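PDB 3B9O: alkane monooxygenase from Geobacillus thermodenitrificans, which belongs to the luciferase-like monooxygenases, enzymes built on a TIM barrel, and holds flavin mononucleotide in its pocket. Local coordinates for residues R157-L160 and A161-Y164; V103-T107 and T108-P112; V387-I390 and E391-P395. One frame throughout, in Å; residues are numbered along the deposited sequence.

Contact 1 of 3, residues R157-L160 and A161-Y164; sequences RYDL and ADEY. With FMN (flavin mononucleotide), chain C.
Leu160 and Ala161 are consecutive residues of one continuous helix, each bonded through its backbone to a residue four places away. Ala161 N donates to Arg157 O over 3.0 Å and Tyr164 N to Leu160 O over 2.8 Å, while Asp162 and Glu163 make the same bond to Tyr158 and Asp159. The small CB of Ala161 lies 3.4 Å from Tyr158 O, and a bare methyl suits a site where Thr107 and Phe236 both come up against it. The branched apolar end of Leu160 packs on Leu152 and Tyr205. Asp162 leans back over the preceding turn, with its OD1 4.2 Å from Asp159 OD1 and the two carboxylate planes 24° apart. Arg232 forms a salt bridge with each of them, which probably offsets their repulsion. Tyr158 carries the helix to FMN: Tyr158 OH donates to phosphate oxygen O2P of FMN over 2.6 Å, and that oxygen lies at the ring edge, near its plane. Helix 154-174 thus packs against helix 231-240 through Tyr158, Ala161 and Asp162, against helix 112-125 through Tyr164, and against Thr107, in the loop that follows strand 100-106, through Ala161.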
loop_
_atom_site.group_PDB
_atom_site.type_symbol
_atom_site.label_atom_id
_atom_site.label_comp_id
_atom_site.label_asym_id
_atom_site.label_seq_id
_atom_site.Cartn_x
_atom_site.Cartn_y
_atom_site.Cartn_z
ATOM N N ARG A 157 2.197 -9.422 17.004
ATOM C CA ARG A 157 2.468 -8.188 16.260
ATOM C C ARG A 157 1.189 -7.435 15.867
ATOM O O ARG A 157 1.187 -6.207 15.873
ATOM C CB ARG A 157 3.301 -8.492 15.009
ATOM C CG ARG A 157 4.754 -8.796 15.358
ATOM C CD ARG A 157 5.536 -9.354 14.198
ATOM N NE ARG A 157 6.857 -9.663 14.694
ATOM C CZ ARG A 157 7.997 -9.178 14.215
ATOM N NH1 ARG A 157 8.017 -8.381 13.151
ATOM N NH2 ARG A 157 9.128 -9.535 14.789
ATOM N N TYR A 158 0.121 -8.166 15.536
ATOM C CA TYR A 158 -1.178 -7.558 15.209
ATOM C C TYR A 158 -1.916 -6.987 16.425
ATOM O O TYR A 158 -2.613 -5.977 16.311
ATOM C CB TYR A 158 -2.082 -8.535 14.439
ATOM C CG TYR A 158 -1.786 -8.579 12.955
ATOM C CD1 TYR A 158 -1.088 -9.639 12.387
ATOM C CD2 TYR A 158 -2.181 -7.536 12.124
ATOM C CE1 TYR A 158 -0.807 -9.659 11.001
ATOM C CE2 TYR A 158 -1.901 -7.538 10.745
ATOM C CZ TYR A 158 -1.219 -8.592 10.183
ATOM O OH TYR A 158 -0.957 -8.579 8.811
ATOM N N ASP A 159 -1.758 -7.613 17.587
ATOM C CA ASP A 159 -2.278 -7.029 18.816
ATOM C C ASP A 159 -1.588 -5.691 19.135
ATOM O O ASP A 159 -2.231 -4.742 19.578
ATOM C CB ASP A 159 -2.082 -7.995 19.984
ATOM C CG ASP A 159 -2.849 -9.317 19.798
ATOM O OD1 ASP A 159 -3.932 -9.329 19.193
ATOM O OD2 ASP A 159 -2.352 -10.328 20.292
ATOM N N LEU A 160 -0.273 -5.645 18.940
ATOM C CA LEU A 160 0.496 -4.417 19.085
ATOM C C LEU A 160 -0.012 -3.342 18.095
ATOM O O LEU A 160 -0.243 -2.176 18.471
ATOM C CB LEU A 160 1.994 -4.719 18.886
ATOM C CG LEU A 160 2.922 -3.517 18.672
ATOM C CD1 LEU A 160 2.899 -2.573 19.868
ATOM C CD2 LEU A 160 4.327 -3.992 18.413
ATOM N N ALA A 161 -0.216 -3.752 16.842
ATOM C CA ALA A 161 -0.816 -2.879 15.855
ATOM C C ALA A 161 -2.199 -2.330 16.278
ATOM O O ALA A 161 -2.497 -1.146 16.037
ATOM C CB ALA A 161 -0.886 -3.598 14.516
ATOM N N ASP A 162 -3.057 -3.180 16.878
ATOM C CA ASP A 162 -4.323 -2.721 17.404
ATOM C C ASP A 162 -4.139 -1.512 18.327
ATOM O O ASP A 162 -4.794 -0.482 18.149
ATOM C CB ASP A 162 -5.039 -3.838 18.184
ATOM C CG ASP A 162 -5.828 -4.768 17.293
ATOM O OD1 ASP A 162 -5.822 -5.989 17.567
ATOM O OD2 ASP A 162 -6.490 -4.304 16.332
ATOM N N GLU A 163 -3.217 -1.636 19.286
ATOM C CA GLU A 163 -3.043 -0.594 20.302
ATOM C C GLU A 163 -2.327 0.626 19.677
ATOM O O GLU A 163 -2.597 1.751 20.059
ATOM C CB GLU A 163 -2.213 -1.106 21.484
ATOM C CG GLU A 163 -2.372 -0.229 22.716
ATOM C CD GLU A 163 -1.447 -0.595 23.843
ATOM O OE1 GLU A 163 -1.141 -1.790 24.058
ATOM O OE2 GLU A 163 -1.008 0.324 24.510
ATOM N N TYR A 164 -1.426 0.365 18.723
ATOM C CA TYR A 164 -0.729 1.413 17.985
ATOM C C TYR A 164 -1.782 2.329 17.299
ATOM O O TYR A 164 -1.729 3.564 17.408
ATOM C CB TYR A 164 0.200 0.749 16.943
ATOM C CG TYR A 164 1.281 1.660 16.402
ATOM C CD1 TYR A 164 2.627 1.433 16.726
ATOM C CD2 TYR A 164 0.955 2.765 15.587
ATOM C CE1 TYR A 164 3.648 2.245 16.261
ATOM C CE2 TYR A 164 1.993 3.625 15.109
ATOM C CZ TYR A 164 3.325 3.346 15.454
ATOM O OH TYR A 164 4.321 4.187 15.004
HETATM N N1 FMN C . 4.844 -6.157 4.132
HETATM C C2 FMN C . 5.746 -5.157 4.261
HETATM O O2 FMN C . 6.533 -5.189 5.253
HETATM N N3 FMN C . 5.763 -4.162 3.315
HETATM C C4 FMN C . 4.887 -4.159 2.260
HETATM O O4 FMN C . 4.914 -3.237 1.417
HETATM C C4A FMN C . 3.943 -5.189 2.128
HETATM N N5 FMN C . 3.037 -5.244 1.106
HETATM C C5A FMN C . 2.153 -6.289 1.026
HETATM C C6 FMN C . 1.212 -6.386 -0.018
HETATM C C7 FMN C . 0.304 -7.462 -0.075
HETATM C C7M FMN C . -0.711 -7.583 -1.192
HETATM C C8 FMN C . 0.325 -8.436 0.912
HETATM C C8M FMN C . -0.642 -9.597 0.861
HETATM C C9 FMN C . 1.256 -8.356 1.954
HETATM C C9A FMN C . 2.174 -7.292 2.020
HETATM N N10 FMN C . 3.076 -7.219 3.033
HETATM C C10 FMN C . 3.955 -6.198 3.097
HETATM C "C1'" FMN C . 3.131 -8.244 4.097
HETATM C "C2'" FMN C . 2.354 -7.752 5.330
HETATM O "O2'" FMN C . 1.852 -6.431 5.125
HETATM C "C3'" FMN C . 3.137 -7.757 6.653
HETATM O "O3'" FMN C . 4.450 -7.167 6.539
HETATM C "C4'" FMN C . 3.126 -9.131 7.360
HETATM O "O4'" FMN C . 4.446 -9.567 7.703
HETATM C "C5'" FMN C . 2.445 -10.254 6.571
HETATM O "O5'" FMN C . 1.087 -10.224 6.994
HETATM P P FMN C . 0.154 -11.530 7.062
HETATM O O1P FMN C . 1.061 -12.622 7.605
HETATM O O2P FMN C . -0.953 -11.088 7.972
HETATM O O3P FMN C . -0.246 -11.839 5.631
#

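Contact 2 of 3, residues V103-T107 and T108-P112; sequences VTFST and TYEHP. With FMN (flavin mononucleotide), chain C.
This is a local turn where strand 100-106 of the barrel ends and the chain bends toward helix 112-125. Ser106 braces the bend: its OG, anti to the backbone N (chi1 -179°), accepts a hydrogen bond from Thr108 N over 3.2 Å at an N-H...O angle of 157°. A serine suits the place because its short hydroxyl can serve the backbone two residues on and still bond to Ser137. Water 1 spans the next step, donating to Ser106 O at 2.6 Å and accepting from Glu110 N at 2.9 Å. Water 2 joins two threonines, 2.7 Å from Thr107 OG1 and 2.8 Å from Thr108 OG1, hydroxyls that also bond to Val135 and Thr136 of the adjoining strand and the residue after it. The extended Glu110 chain passes obliquely by Phe105, with OE1 3.8 Å from Phe105 CE2 and the carboxylate plane 77° from that of the ring. Two residues before Ser106, the Thr104 methyl CG2 lies 3.8 Å from FMN N3. A serine oxygen accepting the amide two residues later is an ST turn, placed here at the C-terminal end of a strand, the end of a TIM barrel where the active site lies.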
loop_
_atom_site.group_PDB
_atom_site.type_symbol
_atom_site.label_atom_id
_atom_site.label_comp_id
_atom_site.label_asym_id
_atom_site.label_seq_id
_atom_site.Cartn_x
_atom_site.Cartn_y
_atom_site.Cartn_z
ATOM N N VAL A 103 1.390 5.410 2.033
ATOM C CA VAL A 103 2.716 5.069 2.499
ATOM C C VAL A 103 2.615 3.905 3.462
ATOM O O VAL A 103 1.823 3.916 4.429
ATOM C CB VAL A 103 3.499 6.263 3.161
ATOM C CG1 VAL A 103 3.841 7.347 2.131
ATOM C CG2 VAL A 103 2.759 6.887 4.391
ATOM N N THR A 104 3.401 2.887 3.164
ATOM C CA THR A 104 3.539 1.715 4.045
ATOM C C THR A 104 4.446 2.128 5.186
ATOM O O THR A 104 5.482 2.760 4.978
ATOM C CB THR A 104 4.131 0.476 3.298
ATOM O OG1 THR A 104 3.214 0.058 2.282
ATOM C CG2 THR A 104 4.431 -0.720 4.262
ATOM N N PHE A 105 4.025 1.790 6.401
ATOM C CA PHE A 105 4.796 2.084 7.610
ATOM C C PHE A 105 4.385 1.074 8.697
ATOM O O PHE A 105 3.203 0.855 8.953
ATOM C CB PHE A 105 4.574 3.525 8.094
ATOM C CG PHE A 105 5.151 3.779 9.470
ATOM C CD1 PHE A 105 4.343 3.649 10.608
ATOM C CD2 PHE A 105 6.502 4.070 9.634
ATOM C CE1 PHE A 105 4.873 3.860 11.889
ATOM C CE2 PHE A 105 7.045 4.303 10.905
ATOM C CZ PHE A 105 6.220 4.188 12.040
ATOM N N SER A 106 5.385 0.440 9.293
ATOM C CA SER A 106 5.204 -0.632 10.274
ATOM C C SER A 106 4.878 -0.138 11.690
ATOM O O SER A 106 5.470 0.833 12.183
ATOM C CB SER A 106 6.505 -1.453 10.327
ATOM O OG SER A 106 6.375 -2.497 11.231
ATOM N N THR A 107 3.950 -0.840 12.336
ATOM C CA THR A 107 3.598 -0.650 13.751
ATOM C C THR A 107 4.612 -1.275 14.763
ATOM O O THR A 107 4.492 -1.099 15.984
ATOM C CB THR A 107 2.187 -1.235 14.034
ATOM O OG1 THR A 107 2.093 -2.586 13.564
ATOM C CG2 THR A 107 1.093 -0.406 13.328
ATOM N N THR A 108 5.607 -1.971 14.256
ATOM C CA THR A 108 6.363 -2.895 15.100
ATOM C C THR A 108 7.549 -2.222 15.807
ATOM O O THR A 108 7.892 -2.633 16.922
ATOM C CB THR A 108 6.766 -4.149 14.305
ATOM O OG1 THR A 108 5.587 -4.740 13.754
ATOM C CG2 THR A 108 7.469 -5.186 15.187
ATOM N N TYR A 109 8.132 -1.180 15.180
ATOM C CA TYR A 109 9.438 -0.639 15.626
ATOM C C TYR A 109 9.390 0.763 16.242
ATOM O O TYR A 109 9.881 0.966 17.350
ATOM C CB TYR A 109 10.506 -0.748 14.493
ATOM C CG TYR A 109 10.584 -2.148 13.929
ATOM C CD1 TYR A 109 11.057 -3.212 14.721
ATOM C CD2 TYR A 109 10.125 -2.431 12.640
ATOM C CE1 TYR A 109 11.087 -4.518 14.236
ATOM C CE2 TYR A 109 10.153 -3.743 12.133
ATOM C CZ TYR A 109 10.627 -4.772 12.949
ATOM O OH TYR A 109 10.661 -6.056 12.466
ATOM N N GLU A 110 8.763 1.716 15.561
ATOM C CA GLU A 110 8.888 3.122 15.968
ATOM C C GLU A 110 7.622 3.637 16.687
ATOM O O GLU A 110 6.496 3.248 16.332
ATOM C CB GLU A 110 9.255 3.992 14.751
ATOM C CG GLU A 110 10.505 3.514 13.933
ATOM C CD GLU A 110 10.643 4.266 12.604
ATOM O OE1 GLU A 110 10.732 3.622 11.505
ATOM O OE2 GLU A 110 10.623 5.519 12.668
ATOM N N HIS A 111 7.806 4.526 17.660
ATOM C CA HIS A 111 6.734 4.915 18.582
ATOM C C HIS A 111 5.608 5.646 17.869
ATOM O O HIS A 111 5.866 6.499 17.000
ATOM C CB HIS A 111 7.298 5.763 19.747
ATOM C CG HIS A 111 6.311 5.995 20.854
ATOM N ND1 HIS A 111 6.284 5.224 22.000
ATOM C CD2 HIS A 111 5.285 6.869 20.966
ATOM C CE1 HIS A 111 5.300 5.634 22.785
ATOM N NE2 HIS A 111 4.671 6.627 22.176
ATOM N N PRO A 112 4.349 5.336 18.226
ATOM C CA PRO A 112 3.211 6.034 17.613
ATOM C C PRO A 112 3.149 7.558 17.765
ATOM O O PRO A 112 2.512 8.193 16.943
ATOM C CB PRO A 112 1.975 5.371 18.287
ATOM C CG PRO A 112 2.550 4.770 19.553
ATOM C CD PRO A 112 3.890 4.283 19.163
HETATM N N1 FMN C . 4.844 -6.157 4.132
HETATM C C2 FMN C . 5.746 -5.157 4.261
HETATM O O2 FMN C . 6.533 -5.189 5.253
HETATM N N3 FMN C . 5.763 -4.162 3.315
HETATM C C4 FMN C . 4.887 -4.159 2.260
HETATM O O4 FMN C . 4.914 -3.237 1.417
HETATM C C4A FMN C . 3.943 -5.189 2.128
HETATM N N5 FMN C . 3.037 -5.244 1.106
HETATM C C5A FMN C . 2.153 -6.289 1.026
HETATM C C6 FMN C . 1.212 -6.386 -0.018
HETATM C C7 FMN C . 0.304 -7.462 -0.075
HETATM C C7M FMN C . -0.711 -7.583 -1.192
HETATM C C8 FMN C . 0.325 -8.436 0.912
HETATM C C8M FMN C . -0.642 -9.597 0.861
HETATM C C9 FMN C . 1.256 -8.356 1.954
HETATM C C9A FMN C . 2.174 -7.292 2.020
HETATM N N10 FMN C . 3.076 -7.219 3.033
HETATM C C10 FMN C . 3.955 -6.198 3.097
HETATM C "C1'" FMN C . 3.131 -8.244 4.097
HETATM C "C2'" FMN C . 2.354 -7.752 5.330
HETATM O "O2'" FMN C . 1.852 -6.431 5.125
HETATM C "C3'" FMN C . 3.137 -7.757 6.653
HETATM O "O3'" FMN C . 4.450 -7.167 6.539
HETATM C "C4'" FMN C . 3.126 -9.131 7.360
HETATM O "O4'" FMN C . 4.446 -9.567 7.703
HETATM C "C5'" FMN C . 2.445 -10.254 6.571
HETATM O "O5'" FMN C . 1.087 -10.224 6.994
HETATM P P FMN C . 0.154 -11.530 7.062
HETATM O O1P FMN C . 1.061 -12.622 7.605
HETATM O O2P FMN C . -0.953 -11.088 7.972
HETATM O O3P FMN C . -0.246 -11.839 5.631
HETATM O O HOH W 1 7.940 0.892 12.935
HETATM O O HOH W 2 3.188 -4.521 15.095
#

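Contact 3 of 3, residues V387-I390 and E391-P395; sequences VDFI and ELVVP
A wider, pi-type turn interrupts helix 384-399, and Phe389 and Val394 mark it by bonding five residues apart. Phe389 O accepts from Val394 N over 2.9 Å, almost in line with the carbonyl; Val393 N also approaches this oxygen at 2.9 Å, but its N-H...O angle of 130° makes that bond weak. Before the widening the pattern is ordinary alpha: Glu391 N donates to Val387 O over 2.8 Å, and Leu392 does the same to Asp388. After it, Pro395 has no N-H to bond to the turn before, and its CD lies 3.5 Å from Ile390 O. The helix kinks at this point.

The side chains follow the turn. Phe389 holds CG anti to the backbone N (chi1 -173°), which runs its ring forward along the helix to Val393 and Val394. Val393 makes a CH-pi contact, its CB 4.0 Å from the Phe389 ring centroid and over one face, while Val394 CG2 approaches Phe389 CE1 obliquely to 3.6 Å. A branched valine suits each place, since its CB or a methyl can meet the ring directly. On the more solvent-facing side, the extended Glu391 chain lies alongside Val387, with Glu391 OE1 3.5 Å from Val387 CG1, and Asp388 makes a salt bridge to Lys295.

Phe389 packs on Met363 and Val393 on Val359, both of helix 356-370; Val393 also meets Val285 of strand 276-285, and Val387 and Ile390 meet Leu45 of helix 36-48. The whole is a pi-bulge with a proline kink in a helix of the outer layer of the barrel.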
loop_
_atom_site.group_PDB
_atom_site.type_symbol
_atom_site.label_atom_id
_atom_site.label_comp_id
_atom_site.label_asym_id
_atom_site.label_seq_id
_atom_site.Cartn_x
_atom_site.Cartn_y
_atom_site.Cartn_z
ATOM N N VAL A 387 3.270 4.297 -18.321
ATOM C CA VAL A 387 3.068 5.043 -19.572
ATOM C C VAL A 387 2.137 4.295 -20.559
ATOM O O VAL A 387 1.180 4.863 -21.081
ATOM C CB VAL A 387 4.448 5.363 -20.270
ATOM C CG1 VAL A 387 4.222 5.891 -21.726
ATOM C CG2 VAL A 387 5.258 6.381 -19.424
ATOM N N ASP A 388 2.424 3.020 -20.805
ATOM C CA ASP A 388 1.551 2.208 -21.672
ATOM C C ASP A 388 0.130 2.103 -21.117
ATOM O O ASP A 388 -0.838 2.163 -21.872
ATOM C CB ASP A 388 2.096 0.796 -21.791
ATOM C CG ASP A 388 3.355 0.714 -22.620
ATOM O OD1 ASP A 388 3.738 1.744 -23.225
ATOM O OD2 ASP A 388 4.000 -0.371 -22.599
ATOM N N PHE A 389 0.011 1.935 -19.795
ATOM C CA PHE A 389 -1.306 1.861 -19.169
ATOM C C PHE A 389 -2.092 3.168 -19.416
ATOM O O PHE A 389 -3.259 3.143 -19.810
ATOM C CB PHE A 389 -1.207 1.604 -17.652
ATOM C CG PHE A 389 -2.554 1.358 -16.998
ATOM C CD1 PHE A 389 -3.263 2.424 -16.421
ATOM C CD2 PHE A 389 -3.138 0.072 -17.006
ATOM C CE1 PHE A 389 -4.530 2.210 -15.815
ATOM C CE2 PHE A 389 -4.403 -0.160 -16.400
ATOM C CZ PHE A 389 -5.100 0.916 -15.820
ATOM N N ILE A 390 -1.442 4.293 -19.156
ATOM C CA ILE A 390 -2.031 5.599 -19.376
ATOM C C ILE A 390 -2.356 5.879 -20.851
ATOM O O ILE A 390 -3.435 6.389 -21.151
ATOM C CB ILE A 390 -1.174 6.728 -18.737
ATOM C CG1 ILE A 390 -1.215 6.563 -17.205
ATOM C CG2 ILE A 390 -1.721 8.131 -19.147
ATOM C CD1 ILE A 390 -0.199 7.384 -16.378
ATOM N N GLU A 391 -1.438 5.572 -21.761
ATOM C CA GLU A 391 -1.708 5.873 -23.173
ATOM C C GLU A 391 -2.772 4.972 -23.802
ATOM O O GLU A 391 -3.512 5.437 -24.632
ATOM C CB GLU A 391 -0.429 5.831 -24.008
ATOM C CG GLU A 391 0.624 6.853 -23.554
ATOM C CD GLU A 391 1.909 6.804 -24.374
ATOM O OE1 GLU A 391 2.690 7.766 -24.251
ATOM O OE2 GLU A 391 2.152 5.829 -25.127
ATOM N N LEU A 392 -2.787 3.690 -23.433
ATOM C CA LEU A 392 -3.636 2.665 -24.099
ATOM C C LEU A 392 -4.843 2.154 -23.274
ATOM O O LEU A 392 -5.961 2.078 -23.780
ATOM C CB LEU A 392 -2.771 1.481 -24.564
ATOM C CG LEU A 392 -1.617 1.776 -25.534
ATOM C CD1 LEU A 392 -0.804 0.517 -25.843
ATOM C CD2 LEU A 392 -2.159 2.412 -26.813
ATOM N N VAL A 393 -4.648 1.844 -22.003
ATOM C CA VAL A 393 -5.757 1.269 -21.238
ATOM C C VAL A 393 -6.713 2.340 -20.702
ATOM O O VAL A 393 -7.938 2.129 -20.660
ATOM C CB VAL A 393 -5.289 0.364 -20.093
ATOM C CG1 VAL A 393 -6.540 -0.285 -19.360
ATOM C CG2 VAL A 393 -4.347 -0.707 -20.644
ATOM N N VAL A 394 -6.152 3.448 -20.217
ATOM C CA VAL A 394 -6.969 4.489 -19.574
ATOM C C VAL A 394 -8.118 5.009 -20.515
ATOM O O VAL A 394 -9.265 5.084 -20.080
ATOM C CB VAL A 394 -6.098 5.638 -18.969
ATOM C CG1 VAL A 394 -6.914 6.945 -18.802
ATOM C CG2 VAL A 394 -5.450 5.158 -17.603
ATOM N N PRO A 395 -7.812 5.361 -21.783
ATOM C CA PRO A 395 -8.908 5.850 -22.666
ATOM C C PRO A 395 -9.994 4.775 -22.921
ATOM O O PRO A 395 -11.194 5.092 -22.997
ATOM C CB PRO A 395 -8.182 6.230 -23.987
ATOM C CG PRO A 395 -6.770 6.405 -23.590
ATOM C CD PRO A 395 -6.500 5.426 -22.454
#

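Followed from the N terminus, contact 2 comes first, then contact 1, then contact 3. Each is confined to one short run of chain, so they follow in series, none enclosing or crossing another. Contacts 1 and 2 nevertheless touch in space: Tyr164 OH lies 2.7 Å from Glu110 O, a probable hydrogen bond; the same hydroxyl packs on Phe105 and the ring's CD1 on the Thr107 carbonyl. Helix 154-174 is thereby tied to the turn leaving strand 100-106, and both contacts reach FMN. Contact 3 lies on the opposite side of the chain's centre, its centre about 40 Å from that of contact 1, joining the last barrel helix to helices 36-48 and 356-370.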